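PDB 3CLW: conserved exported protein from Bacteroides fragilis, which is of unknown function but probably hydrolyses O-glycosidic bonds, as glycoside hydrolases do. Local coordinates for residues V178-N188 with D224-G233. Sequence-based numbering, arbitrary orientation.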
# COMPACT_ATOMS: atom_id res chain seq x y z
N VAL A 178 7.88 3.36 14.40
CA VAL A 178 8.05 2.28 13.45
C VAL A 178 7.33 1.10 14.07
O VAL A 178 7.84 0.45 14.98
CB VAL A 178 9.53 1.95 13.29
CG1 VAL A 178 9.71 0.79 12.28
CG2 VAL A 178 10.30 3.23 12.90
N ASN A 179 6.12 0.85 13.57
CA ASN A 179 5.26 -0.16 14.18
C ASN A 179 5.29 -1.52 13.50
O ASN A 179 4.78 -2.50 14.05
CB ASN A 179 3.83 0.38 14.25
CG ASN A 179 3.73 1.66 15.06
OD1 ASN A 179 4.38 1.80 16.10
ND2 ASN A 179 2.93 2.60 14.58
N TYR A 180 5.88 -1.60 12.30
CA TYR A 180 5.89 -2.84 11.51
C TYR A 180 7.21 -3.02 10.79
O TYR A 180 7.87 -2.03 10.42
CB TYR A 180 4.79 -2.81 10.46
CG TYR A 180 3.43 -2.31 10.94
CD1 TYR A 180 3.06 -0.95 10.80
CD2 TYR A 180 2.50 -3.19 11.50
CE1 TYR A 180 1.81 -0.50 11.23
CE2 TYR A 180 1.26 -2.76 11.94
CZ TYR A 180 0.91 -1.41 11.80
OH TYR A 180 -0.33 -1.02 12.22
N ILE A 181 7.62 -4.28 10.63
CA ILE A 181 8.80 -4.66 9.85
C ILE A 181 8.40 -5.73 8.88
O ILE A 181 7.89 -6.77 9.29
CB ILE A 181 9.95 -5.23 10.70
CG1 ILE A 181 10.60 -4.14 11.57
CG2 ILE A 181 11.04 -5.86 9.80
CD1 ILE A 181 11.35 -4.68 12.76
N SER A 182 8.67 -5.48 7.61
CA SER A 182 8.37 -6.41 6.54
C SER A 182 9.68 -6.92 5.90
O SER A 182 10.29 -6.23 5.09
CB SER A 182 7.42 -5.74 5.56
OG SER A 182 7.07 -6.62 4.53
N PRO A 183 10.14 -8.12 6.31
CA PRO A 183 11.50 -8.56 5.93
C PRO A 183 11.63 -9.04 4.48
O PRO A 183 12.73 -8.99 3.91
CB PRO A 183 11.78 -9.71 6.93
CG PRO A 183 10.41 -10.32 7.16
CD PRO A 183 9.45 -9.12 7.15
N ASN A 184 10.53 -9.44 3.87
CA ASN A 184 10.61 -10.05 2.53
C ASN A 184 9.58 -9.49 1.58
O ASN A 184 8.40 -9.32 1.96
CB ASN A 184 10.43 -11.57 2.63
CG ASN A 184 11.52 -12.25 3.45
OD1 ASN A 184 11.51 -12.21 4.70
ND2 ASN A 184 12.47 -12.91 2.76
N ASN A 185 10.01 -9.20 0.36
CA ASN A 185 9.13 -8.69 -0.67
C ASN A 185 8.97 -9.66 -1.82
O ASN A 185 9.95 -10.22 -2.33
CB ASN A 185 9.69 -7.40 -1.26
CG ASN A 185 8.78 -6.81 -2.33
OD1 ASN A 185 7.61 -6.54 -2.06
ND2 ASN A 185 9.32 -6.58 -3.55
N GLU A 186 7.73 -9.84 -2.24
CA GLU A 186 7.42 -10.73 -3.36
C GLU A 186 8.37 -11.97 -3.41
O GLU A 186 9.09 -12.17 -4.37
CB GLU A 186 7.40 -9.93 -4.67
CG GLU A 186 6.38 -8.78 -4.60
CD GLU A 186 6.14 -8.05 -5.92
OE1 GLU A 186 6.90 -8.25 -6.87
OE2 GLU A 186 5.17 -7.28 -6.01
N PRO A 187 8.36 -12.79 -2.34
CA PRO A 187 9.27 -13.94 -2.28
C PRO A 187 8.97 -15.04 -3.31
O PRO A 187 9.82 -15.88 -3.58
CB PRO A 187 9.13 -14.44 -0.83
CG PRO A 187 7.77 -14.06 -0.45
CD PRO A 187 7.50 -12.72 -1.13
N ASN A 188 7.79 -15.00 -3.92
CA ASN A 188 7.44 -15.83 -5.09
C ASN A 188 8.27 -15.51 -6.34
O ASN A 188 8.40 -16.33 -7.25
CB ASN A 188 5.97 -15.60 -5.43
CG ASN A 188 5.65 -14.12 -5.67
OD1 ASN A 188 5.49 -13.32 -4.72
ND2 ASN A 188 5.56 -13.74 -6.94
N ASP A 224 7.98 -1.92 20.57
CA ASP A 224 6.58 -2.09 20.23
C ASP A 224 6.41 -2.16 18.71
O ASP A 224 5.84 -1.24 18.09
CB ASP A 224 5.76 -0.93 20.84
CG ASP A 224 4.25 -1.17 20.76
OD1 ASP A 224 3.83 -2.31 20.46
OD2 ASP A 224 3.48 -0.20 20.97
N THR A 225 6.91 -3.24 18.11
CA THR A 225 6.92 -3.42 16.65
C THR A 225 6.50 -4.84 16.27
O THR A 225 6.86 -5.78 16.96
CB THR A 225 8.35 -3.15 16.05
OG1 THR A 225 8.81 -1.83 16.41
CG2 THR A 225 8.33 -3.27 14.55
N LYS A 226 5.76 -4.99 15.17
CA LYS A 226 5.29 -6.29 14.74
C LYS A 226 5.72 -6.67 13.33
O LYS A 226 6.05 -5.81 12.50
CB LYS A 226 3.77 -6.34 14.87
CG LYS A 226 3.28 -6.38 16.31
CD LYS A 226 1.79 -6.28 16.30
CE LYS A 226 1.19 -5.80 17.62
NZ LYS A 226 1.56 -6.61 18.84
N ILE A 227 5.68 -7.97 13.05
CA ILE A 227 6.26 -8.56 11.85
C ILE A 227 5.17 -8.83 10.82
O ILE A 227 4.20 -9.53 11.13
CB ILE A 227 6.95 -9.90 12.15
CG1 ILE A 227 7.98 -9.77 13.29
CG2 ILE A 227 7.56 -10.50 10.88
CD1 ILE A 227 8.25 -11.12 14.00
N LEU A 228 5.35 -8.31 9.61
CA LEU A 228 4.38 -8.46 8.53
C LEU A 228 4.94 -9.26 7.37
O LEU A 228 6.01 -8.92 6.84
CB LEU A 228 3.89 -7.07 8.02
CG LEU A 228 2.87 -7.14 6.86
CD1 LEU A 228 1.56 -7.84 7.27
CD2 LEU A 228 2.59 -5.78 6.22
N ILE A 229 4.19 -10.29 6.97
CA ILE A 229 4.54 -11.14 5.83
C ILE A 229 3.25 -11.45 5.09
O ILE A 229 2.19 -11.21 5.61
CB ILE A 229 5.27 -12.46 6.32
CG1 ILE A 229 4.36 -13.25 7.27
CG2 ILE A 229 6.59 -12.11 7.01
CD1 ILE A 229 4.61 -14.73 7.30
N PRO A 230 3.32 -12.06 3.89
CA PRO A 230 4.50 -12.37 3.08
C PRO A 230 4.80 -11.43 1.93
O PRO A 230 5.83 -11.60 1.26
CB PRO A 230 4.17 -13.76 2.53
CG PRO A 230 2.66 -13.70 2.35
CD PRO A 230 2.11 -12.75 3.38
N GLU A 231 3.93 -10.45 1.66
CA GLU A 231 4.16 -9.50 0.54
C GLU A 231 4.30 -10.23 -0.80
O GLU A 231 5.13 -9.84 -1.66
CB GLU A 231 5.40 -8.62 0.78
CG GLU A 231 5.43 -7.92 2.12
CD GLU A 231 4.81 -6.52 2.09
OE1 GLU A 231 5.06 -5.77 3.07
OE2 GLU A 231 4.09 -6.18 1.12
N VAL A 232 3.49 -11.27 -0.99
CA VAL A 232 3.48 -11.97 -2.29
C VAL A 232 3.06 -11.06 -3.46
O VAL A 232 2.13 -10.25 -3.34
CB VAL A 232 2.66 -13.32 -2.27
CG1 VAL A 232 3.47 -14.47 -1.55
CG2 VAL A 232 1.28 -13.16 -1.69
N GLY A 233 3.74 -11.20 -4.59
CA GLY A 233 3.48 -10.32 -5.73
C GLY A 233 2.12 -10.45 -6.39
O GLY A 233 1.66 -9.54 -7.07
O HOH W 1 7.62 -9.78 4.48
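N179 O accepts from K226 N at 2.9 Å, I181 N gives to K226 O, and I181 O takes L228 N with a nearly straight N-H...O angle of 174°: a short parallel ladder in which I181 bonds on both sides of its register partner I227, to K226 and L228. One step earlier, T225 OG1 donates to V178 O at 2.9 Å; chi1 of -57° sets that hydroxyl beside its own backbone N and sends CG2 the other way, against I181 CD1. V178 O has a second donor in R172.

Past S182 the two chains part, and water 1 fills in, accepting from N184 N and donating to L228 O. These are neighbouring strands of the TIM barrel expected of this family, with helix 204-221 in the connection between them and packed on P183 and I227.

Toward the C-terminal ends of the strands, side chains join in the pairing. S182 OG donates to E231 OE1 at 2.6 Å, and OE1 accepts on its anti lone pair, away from OE2. OE1 also forms a salt bridge with R69, while OE2 is held by S311 and H277, so this buried carboxylate has four partners gripping it. E186 N reaches E231 O in a weak, bent bond (129°). E186 OE2 takes a hydrogen bond with H277, whose ND1 serves E186 and NE2 E231, linking the two carboxylates, while E186 CG lies 3.5 Å from G233 CA. At the far end N188 OD1 receives G233 N at 2.8 Å.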